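Local coordinates for protein putative Nitroreductase (Anabaena variabilis ATCC 29413, PDB 3EO7) that binds flavin mononucleotide and, as a member of the nitroreductase family, is probably a flavin-dependent oxidoreductase, at residues Gly46-Thr58 with Gly68-Arg80. Numbering follows the deposited sequence.
With ACT (acetate ion), chain F.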
# COMPACT_ATOMS: atom_id res chain seq x y z
N GLY A 46 19.25 18.21 -14.82
CA GLY A 46 18.47 18.75 -13.72
C GLY A 46 19.31 19.08 -12.51
O GLY A 46 20.43 18.62 -12.37
N SER A 47 18.76 19.92 -11.65
CA SER A 47 19.42 20.32 -10.42
C SER A 47 19.08 19.36 -9.30
O SER A 47 17.91 19.01 -9.14
CB SER A 47 18.94 21.70 -10.03
OG SER A 47 19.29 22.63 -11.03
N ALA A 48 20.07 18.94 -8.53
CA ALA A 48 19.84 18.05 -7.40
C ALA A 48 19.70 18.90 -6.14
O ALA A 48 20.50 19.81 -5.91
CB ALA A 48 20.98 17.08 -7.26
N ILE A 49 18.64 18.67 -5.36
CA ILE A 49 18.44 19.34 -4.08
C ILE A 49 18.75 18.30 -3.00
O ILE A 49 18.05 17.31 -2.87
CB ILE A 49 17.02 19.83 -3.90
CG1 ILE A 49 16.60 20.75 -5.06
CG2 ILE A 49 16.86 20.52 -2.53
CD1 ILE A 49 15.20 21.30 -4.90
N ASP A 50 19.80 18.52 -2.23
CA ASP A 50 20.19 17.59 -1.18
C ASP A 50 19.32 17.79 0.04
O ASP A 50 19.33 18.88 0.63
CB ASP A 50 21.66 17.84 -0.81
CG ASP A 50 22.19 16.89 0.24
OD1 ASP A 50 21.49 15.94 0.68
OD2 ASP A 50 23.35 17.13 0.64
N LEU A 51 18.61 16.75 0.44
CA LEU A 51 17.71 16.85 1.59
C LEU A 51 18.35 16.40 2.89
O LEU A 51 17.75 16.53 3.95
CB LEU A 51 16.43 16.05 1.36
CG LEU A 51 15.54 16.49 0.20
CD1 LEU A 51 14.46 15.45 -0.07
CD2 LEU A 51 14.94 17.86 0.48
N LYS A 52 19.52 15.80 2.81
CA LYS A 52 20.18 15.29 4.01
C LYS A 52 20.49 16.32 5.10
O LYS A 52 20.32 16.02 6.27
CB LYS A 52 21.45 14.51 3.63
CG LYS A 52 21.14 13.23 2.87
CD LYS A 52 22.36 12.41 2.55
CE LYS A 52 23.34 13.14 1.65
NZ LYS A 52 22.78 13.48 0.30
N PRO A 53 20.94 17.53 4.73
CA PRO A 53 21.18 18.53 5.79
C PRO A 53 19.97 18.86 6.67
O PRO A 53 20.14 19.38 7.78
CB PRO A 53 21.63 19.76 5.01
CG PRO A 53 22.24 19.20 3.76
CD PRO A 53 21.33 18.06 3.41
N TYR A 54 18.77 18.52 6.21
CA TYR A 54 17.55 18.83 6.96
C TYR A 54 16.97 17.64 7.69
O TYR A 54 15.93 17.77 8.34
CB TYR A 54 16.51 19.43 6.01
CG TYR A 54 17.06 20.58 5.24
CD1 TYR A 54 17.18 21.84 5.83
CD2 TYR A 54 17.46 20.42 3.92
CE1 TYR A 54 17.68 22.91 5.14
CE2 TYR A 54 18.00 21.50 3.21
CZ TYR A 54 18.09 22.74 3.83
OH TYR A 54 18.61 23.82 3.16
N LEU A 55 17.63 16.50 7.59
CA LEU A 55 17.19 15.26 8.24
C LEU A 55 18.07 15.21 9.50
O LEU A 55 19.06 14.49 9.54
CB LEU A 55 17.50 14.12 7.26
CG LEU A 55 16.89 12.73 7.34
CD1 LEU A 55 15.42 12.85 7.06
CD2 LEU A 55 17.55 11.78 6.33
N GLN A 56 17.72 15.97 10.53
CA GLN A 56 18.65 16.14 11.65
C GLN A 56 18.09 16.25 13.08
O GLN A 56 17.24 15.44 13.50
CB GLN A 56 19.48 17.37 11.32
CG GLN A 56 18.60 18.60 11.08
CD GLN A 56 19.30 19.90 11.35
OE1 GLN A 56 20.21 19.98 12.19
NE2 GLN A 56 18.87 20.96 10.65
N GLU A 57 18.62 17.23 13.83
CA GLU A 57 18.30 17.50 15.25
C GLU A 57 17.96 19.01 15.44
O GLU A 57 17.01 19.52 14.84
CB GLU A 57 19.51 17.10 16.13
CG GLU A 57 20.04 15.66 15.94
CD GLU A 57 21.29 15.38 16.79
OE1 GLU A 57 21.75 16.30 17.51
OE2 GLU A 57 21.83 14.25 16.73
N THR A 58 18.76 19.71 16.26
CA THR A 58 18.54 21.13 16.56
C THR A 58 19.83 21.76 17.12
O THR A 58 20.65 21.03 17.69
CB THR A 58 17.42 21.32 17.63
OG1 THR A 58 17.62 20.40 18.71
CG2 THR A 58 16.03 21.11 17.03
N GLY A 68 14.38 26.78 6.62
CA GLY A 68 14.99 25.50 7.02
C GLY A 68 13.96 24.57 7.67
O GLY A 68 14.00 23.34 7.44
N GLN A 69 13.06 25.14 8.48
CA GLN A 69 12.02 24.33 9.13
C GLN A 69 11.14 23.71 8.04
O GLN A 69 10.73 22.57 8.16
CB GLN A 69 11.16 25.15 10.08
CG GLN A 69 11.92 25.71 11.28
CD GLN A 69 11.11 26.78 12.01
OE1 GLN A 69 9.88 26.71 12.05
NE2 GLN A 69 11.80 27.76 12.59
N TRP A 70 10.89 24.45 6.96
CA TRP A 70 10.07 23.88 5.89
C TRP A 70 10.79 22.71 5.21
O TRP A 70 10.22 21.63 5.04
CB TRP A 70 9.63 24.93 4.86
CG TRP A 70 8.71 24.24 3.95
CD1 TRP A 70 7.41 23.86 4.22
CD2 TRP A 70 9.04 23.66 2.68
NE1 TRP A 70 6.92 23.10 3.17
CE2 TRP A 70 7.89 22.99 2.20
CE3 TRP A 70 10.19 23.67 1.88
CZ2 TRP A 70 7.86 22.35 0.96
CZ3 TRP A 70 10.16 23.04 0.67
CH2 TRP A 70 9.01 22.39 0.22
N TRP A 71 12.05 22.92 4.84
CA TRP A 71 12.82 21.88 4.18
C TRP A 71 12.95 20.65 5.08
O TRP A 71 12.95 19.53 4.57
CB TRP A 71 14.19 22.37 3.73
CG TRP A 71 14.14 23.22 2.48
CD1 TRP A 71 14.28 24.57 2.39
CD2 TRP A 71 13.85 22.76 1.15
NE1 TRP A 71 14.14 24.98 1.07
CE2 TRP A 71 13.88 23.88 0.30
CE3 TRP A 71 13.64 21.49 0.60
CZ2 TRP A 71 13.66 23.78 -1.07
CZ3 TRP A 71 13.42 21.39 -0.76
CH2 TRP A 71 13.44 22.53 -1.58
N GLN A 72 13.09 20.84 6.39
CA GLN A 72 13.15 19.71 7.35
C GLN A 72 11.88 18.86 7.27
O GLN A 72 11.95 17.64 7.30
CB GLN A 72 13.28 20.16 8.80
CG GLN A 72 14.66 20.63 9.22
CD GLN A 72 14.65 21.26 10.63
OE1 GLN A 72 13.82 20.91 11.48
NE2 GLN A 72 15.58 22.20 10.86
N ARG A 73 10.74 19.51 7.15
CA ARG A 73 9.48 18.78 7.05
C ARG A 73 9.41 17.97 5.76
O ARG A 73 9.04 16.80 5.80
CB ARG A 73 8.29 19.76 7.14
CG ARG A 73 8.18 20.50 8.47
CD ARG A 73 7.19 21.65 8.33
NE ARG A 73 5.84 21.12 8.17
CZ ARG A 73 4.81 21.79 7.66
NH1 ARG A 73 4.97 23.02 7.19
NH2 ARG A 73 3.64 21.20 7.58
N LEU A 74 9.79 18.57 4.62
CA LEU A 74 9.76 17.82 3.34
C LEU A 74 10.77 16.66 3.36
O LEU A 74 10.50 15.54 2.92
CB LEU A 74 10.07 18.75 2.14
CG LEU A 74 10.02 18.02 0.77
CD1 LEU A 74 8.61 17.47 0.50
CD2 LEU A 74 10.51 18.98 -0.37
N SER A 75 11.96 16.93 3.89
CA SER A 75 13.04 15.93 3.97
C SER A 75 12.59 14.74 4.81
O SER A 75 12.73 13.57 4.41
CB SER A 75 14.30 16.59 4.55
OG SER A 75 15.34 15.64 4.71
N ARG A 76 12.03 15.03 5.96
CA ARG A 76 11.54 13.98 6.86
C ARG A 76 10.35 13.21 6.30
O ARG A 76 10.28 11.97 6.43
CB ARG A 76 11.22 14.59 8.23
CG ARG A 76 10.80 13.61 9.33
CD ARG A 76 10.44 14.35 10.63
NE ARG A 76 11.50 15.29 11.01
CZ ARG A 76 12.55 14.99 11.77
NH1 ARG A 76 12.71 13.76 12.27
NH2 ARG A 76 13.45 15.95 12.04
N LEU A 77 9.41 13.92 5.66
CA LEU A 77 8.26 13.29 5.06
C LEU A 77 8.71 12.26 4.02
O LEU A 77 8.29 11.10 4.04
CB LEU A 77 7.32 14.35 4.43
CG LEU A 77 5.97 13.84 3.91
CD1 LEU A 77 4.95 15.01 3.87
CD2 LEU A 77 6.13 13.18 2.55
N LEU A 78 9.67 12.66 3.19
CA LEU A 78 10.12 11.76 2.12
C LEU A 78 10.94 10.61 2.68
O LEU A 78 10.76 9.45 2.27
CB LEU A 78 10.87 12.53 1.06
CG LEU A 78 10.04 13.46 0.14
CD1 LEU A 78 10.96 14.42 -0.65
CD2 LEU A 78 9.18 12.59 -0.78
N PHE A 79 11.81 10.92 3.63
CA PHE A 79 12.69 9.88 4.19
C PHE A 79 11.93 8.79 4.94
O PHE A 79 12.24 7.59 4.83
CB PHE A 79 13.76 10.49 5.07
CG PHE A 79 14.79 9.50 5.48
CD1 PHE A 79 15.68 8.99 4.52
CD2 PHE A 79 14.81 8.99 6.76
CE1 PHE A 79 16.60 8.02 4.85
CE2 PHE A 79 15.75 8.02 7.11
CZ PHE A 79 16.63 7.53 6.15
N ARG A 80 10.94 9.19 5.72
CA ARG A 80 10.17 8.24 6.49
C ARG A 80 9.24 7.47 5.56
O ARG A 80 8.80 6.39 5.89
CB ARG A 80 9.36 8.94 7.58
CG ARG A 80 10.18 9.64 8.70
CD ARG A 80 10.58 8.69 9.80
NE ARG A 80 11.47 9.33 10.78
CZ ARG A 80 12.78 9.09 10.93
NH1 ARG A 80 13.44 8.20 10.18
NH2 ARG A 80 13.45 9.75 11.87
C ACT F . 17.93 24.21 -0.24
O ACT F . 18.54 23.49 0.59
OXT ACT F . 16.99 23.66 -0.82
CH3 ACT F . 18.29 25.64 -0.55
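Tyr-54 lies with one face over the CB of Trp-71, a CH-pi contact in which the methylene sits 3.5 Å from the ring centroid and 6° off its normal. The pair belongs to a connection in which an edge strand of an antiparallel sheet, 47-50 beside 134-139, runs on through a 3-10 turn to pack on a helix, 66-82. The five-membered ring of Trp-71 is tilted 28° from the Tyr-54 ring but slid so far that the two rings barely overlap. The benzene half instead meets Leu-51 CD2 and, at the far corner, Ile-49 CD1, both side chains crossing it at about a right angle. An acetate, probably from the crystallisation liquor, takes a hydrogen bond from Tyr-54 OH (2.6 Å to its O) and sets its OXT over one indole face, toward the rim, opposite Trp-70.

Past the 3-10 turn, Leu-55 has CG anti to the backbone N (chi1 -163°), which carries its branched end to Phe-79: CD2 lies above the ring, 3.8 Å from the centroid, while CD1 presses against CB. Between these aromatic contacts, buried Ser-75 OG, also hydrogen-bonded with His-133 NE2, donates to Leu-51 O at 2.7 Å from above the carbonyl plane, and Tyr-54 N reaches that oxygen from the opposite face.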